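Local coordinates for organic hydroperoxide resistance protein OhrB (Bacillus subtilis, PDB 2BJO), which helps Bacillus subtilis resist organic hydroperoxides, probably by reducing them with a reactive cysteine as other members of the OsmC/Ohr family do, at residues G93-V98 with D130-L135. The protein carries 3 engineered substitutions. Residues are numbered along the deposited sequence; the frame is centred on the assembly and turned at random.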
ATOM      1  N   GLY A  93      -4.332  -2.607  10.926  1.00 22.04           N
ATOM      2  CA  GLY A  93      -5.685  -3.190  10.922  1.00 20.52           C
ATOM      3  C   GLY A  93      -6.364  -2.696   9.658  1.00 19.64           C
ATOM      4  O   GLY A  93      -6.123  -1.568   9.208  1.00 24.04           O
ATOM      5  N   VAL A  94      -7.192  -3.526   9.036  1.00 22.11           N
ATOM      6  CA  VAL A  94      -7.859  -3.140   7.782  1.00 23.59           C
ATOM      7  C   VAL A  94      -9.342  -3.509   7.778  1.00 22.48           C
ATOM      8  O   VAL A  94      -9.653  -4.659   8.043  1.00 20.00           O
ATOM      9  CB  VAL A  94      -7.233  -3.799   6.508  1.00 23.35           C
ATOM     10  CG1 VAL A  94      -7.932  -3.335   5.224  1.00 25.00           C
ATOM     11  CG2 VAL A  94      -5.742  -3.501   6.349  1.00 22.84           C
ATOM     12  N   THR A  95     -10.228  -2.565   7.458  1.00 24.92           N
ATOM     13  CA  THR A  95     -11.616  -2.859   7.125  1.00 23.17           C
ATOM     14  C   THR A  95     -11.891  -2.382   5.690  1.00 23.38           C
ATOM     15  O   THR A  95     -11.433  -1.322   5.267  1.00 27.75           O
ATOM     16  CB  THR A  95     -12.559  -2.309   8.219  1.00 24.08           C
ATOM     17  OG1 THR A  95     -12.333  -3.073   9.415  1.00 21.55           O
ATOM     18  CG2 THR A  95     -14.021  -2.458   7.842  1.00 25.56           C
ATOM     19  N   LEU A  96     -12.631  -3.166   4.909  1.00 24.31           N
ATOM     20  CA  LEU A  96     -13.093  -2.782   3.577  1.00 24.79           C
ATOM     21  C   LEU A  96     -14.623  -2.789   3.580  1.00 25.12           C
ATOM     22  O   LEU A  96     -15.215  -3.822   3.880  1.00 22.64           O
ATOM     23  CB  LEU A  96     -12.535  -3.696   2.475  1.00 27.74           C
ATOM     24  CG  LEU A  96     -11.013  -3.842   2.340  1.00 29.63           C
ATOM     25  CD1 LEU A  96     -10.629  -5.050   1.493  1.00 30.37           C
ATOM     26  CD2 LEU A  96     -10.345  -2.598   1.766  1.00 28.58           C
ATOM     27  N   VAL A  97     -15.251  -1.660   3.248  1.00 26.97           N
ATOM     28  CA  VAL A  97     -16.714  -1.536   3.255  1.00 26.73           C
ATOM     29  C   VAL A  97     -17.074  -1.497   1.776  1.00 27.99           C
ATOM     30  O   VAL A  97     -16.718  -0.557   1.065  1.00 26.29           O
ATOM     31  CB  VAL A  97     -17.264  -0.309   3.982  1.00 29.52           C
ATOM     32  CG1 VAL A  97     -18.799  -0.386   4.116  1.00 31.01           C
ATOM     33  CG2 VAL A  97     -16.689  -0.173   5.387  1.00 31.52           C
ATOM     34  N   VAL A  98     -17.780  -2.533   1.328  1.00 26.34           N
ATOM     35  CA  VAL A  98     -18.092  -2.699  -0.079  1.00 27.08           C
ATOM     36  C   VAL A  98     -19.545  -2.358  -0.420  1.00 25.25           C
ATOM     37  O   VAL A  98     -20.471  -2.987   0.109  1.00 23.90           O
ATOM     38  CB  VAL A  98     -17.782  -4.144  -0.505  1.00 28.83           C
ATOM     39  CG1 VAL A  98     -17.997  -4.300  -1.998  1.00 28.99           C
ATOM     40  CG2 VAL A  98     -16.360  -4.536  -0.116  1.00 30.45           C
ATOM     41  N   ASP A 130      -6.040  -9.144  10.061  1.00 36.99           N
ATOM     42  CA  ASP A 130      -7.381  -9.689  10.205  1.00 39.42           C
ATOM     43  C   ASP A 130      -8.337  -8.750   9.441  1.00 38.66           C
ATOM     44  O   ASP A 130      -9.112  -7.980  10.019  1.00 40.08           O
ATOM     45  CB  ASP A 130      -7.675  -9.932  11.699  1.00 44.45           C
ATOM     46  CG  ASP A 130      -7.070  -8.885  12.660  1.00 49.25           C
ATOM     47  OD1 ASP A 130      -5.986  -8.289  12.396  1.00 50.63           O
ATOM     48  OD2 ASP A 130      -7.702  -8.667  13.726  1.00 52.89           O
ATOM     49  N   VAL A 131      -8.269  -8.846   8.113  1.00 35.31           N
ATOM     50  CA  VAL A 131      -9.042  -8.007   7.187  1.00 33.15           C
ATOM     51  C   VAL A 131     -10.560  -8.238   7.266  1.00 31.44           C
ATOM     52  O   VAL A 131     -11.060  -9.312   6.905  1.00 31.23           O
ATOM     53  CB  VAL A 131      -8.583  -8.188   5.714  1.00 29.54           C
ATOM     54  CG1 VAL A 131      -9.410  -7.292   4.791  1.00 32.25           C
ATOM     55  CG2 VAL A 131      -7.100  -7.879   5.571  1.00 28.37           C
ATOM     56  N   LYS A 132     -11.276  -7.223   7.735  1.00 29.74           N
ATOM     57  CA  LYS A 132     -12.734  -7.260   7.902  1.00 29.93           C
ATOM     58  C   LYS A 132     -13.404  -6.710   6.654  1.00 27.43           C
ATOM     59  O   LYS A 132     -13.080  -5.620   6.200  1.00 26.24           O
ATOM     60  CB  LYS A 132     -13.219  -6.443   9.101  1.00 29.98           C
ATOM     61  CG  LYS A 132     -12.686  -6.984  10.421  1.00 31.88           C
ATOM     62  CD  LYS A 132     -12.748  -5.956  11.533  1.00 32.62           C
ATOM     63  CE  LYS A 132     -12.011  -6.447  12.778  1.00 34.02           C
ATOM     64  NZ  LYS A 132     -11.828  -5.317  13.744  1.00 35.09           N
ATOM     65  N   LEU A 133     -14.337  -7.503   6.135  1.00 29.69           N
ATOM     66  CA  LEU A 133     -15.085  -7.279   4.904  1.00 29.34           C
ATOM     67  C   LEU A 133     -16.537  -7.032   5.279  1.00 29.63           C
ATOM     68  O   LEU A 133     -17.158  -7.856   5.938  1.00 30.99           O
ATOM     69  CB  LEU A 133     -15.005  -8.478   3.965  1.00 29.85           C
ATOM     70  CG  LEU A 133     -13.605  -8.932   3.556  1.00 30.32           C
ATOM     71  CD1 LEU A 133     -13.738 -10.143   2.678  1.00 32.05           C
ATOM     72  CD2 LEU A 133     -12.753  -7.908   2.844  1.00 29.31           C
ATOM     73  N   GLU A 134     -17.057  -5.886   4.862  1.00 29.94           N
ATOM     74  CA  GLU A 134     -18.407  -5.455   5.168  1.00 31.57           C
ATOM     75  C   GLU A 134     -19.116  -5.058   3.884  1.00 30.10           C
ATOM     76  O   GLU A 134     -18.588  -4.266   3.125  1.00 29.34           O
ATOM     77  CB  GLU A 134     -18.380  -4.258   6.121  1.00 32.50           C
ATOM     78  CG  GLU A 134     -17.734  -4.584   7.456  1.00 35.01           C
ATOM     79  CD  GLU A 134     -17.655  -3.420   8.444  1.00 37.12           C
ATOM     80  OE1 GLU A 134     -18.211  -2.327   8.174  1.00 38.36           O
ATOM     81  OE2 GLU A 134     -17.020  -3.636   9.510  1.00 37.77           O
ATOM     82  N   LEU A 135     -20.288  -5.619   3.639  1.00 30.35           N
ATOM     83  CA  LEU A 135     -21.182  -5.153   2.599  1.00 33.58           C
ATOM     84  C   LEU A 135     -22.115  -4.084   3.119  1.00 34.79           C
ATOM     85  O   LEU A 135     -22.478  -4.142   4.280  1.00 37.10           O
ATOM     86  CB  LEU A 135     -22.124  -6.256   2.128  1.00 33.42           C
ATOM     87  CG  LEU A 135     -21.715  -7.332   1.133  1.00 35.31           C
ATOM     88  CD1 LEU A 135     -22.778  -8.414   1.141  1.00 34.70           C
ATOM     89  CD2 LEU A 135     -21.534  -6.666  -0.244  1.00 37.90           C
TER
HETATM   90  O   HOH W   1      -8.780  -5.513  10.769  1.00 37.72           O
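The flat peptide groups of 93-98 and 130-135 have V94, L96, V98, V131, L133 and L135 over one face, T95, V97, K132 and E134 over the other, and meet edge to edge through hydrogen bonds. This is the parallel pair of a beta-alpha-beta crossover in the OsmC-like fold: strand 89-99 leads through helices 105-118 and 120-125 to strand 132-135, while strand 74-84 pairs antiparallel with the far edge of strand 89-99. Four bonds close the ladder. V94 O receives K132 N, L96 N reaches K132 O at 2.8 Å, E134 N returns to L96 O, and V98 N meets E134 O almost straight (176°).

Apolar residues suit the face packed against helices 44-65 and 105-118. L96 and L133 lie side by side, CD1 to CD2 at 3.8 Å, and L96 also touches Y52 and F56. V131 adds CG1 at 4.2 Å from CD1 of L96.

On the other face K132 and E134 are exposed, so water can reach their charged ends while their methylenes pass over the strand. K132 runs extended past T95; T95 OG1 sits 3.5 Å from K132 CB. E134 has CG anti to the carbonyl carbon (chi1 -62°) and is extended beyond, which carries its carboxylate obliquely across both branched neighbours: E134 OE2 lies 3.6 Å from T95 CG2, E134 OE1 3.8 Å from V97 CG2. Beta-branched T95 and V97 favour the extended backbone.

Where the ladder begins, a water donates to V94 O at 3.0 Å and to D130 O at 2.6 Å.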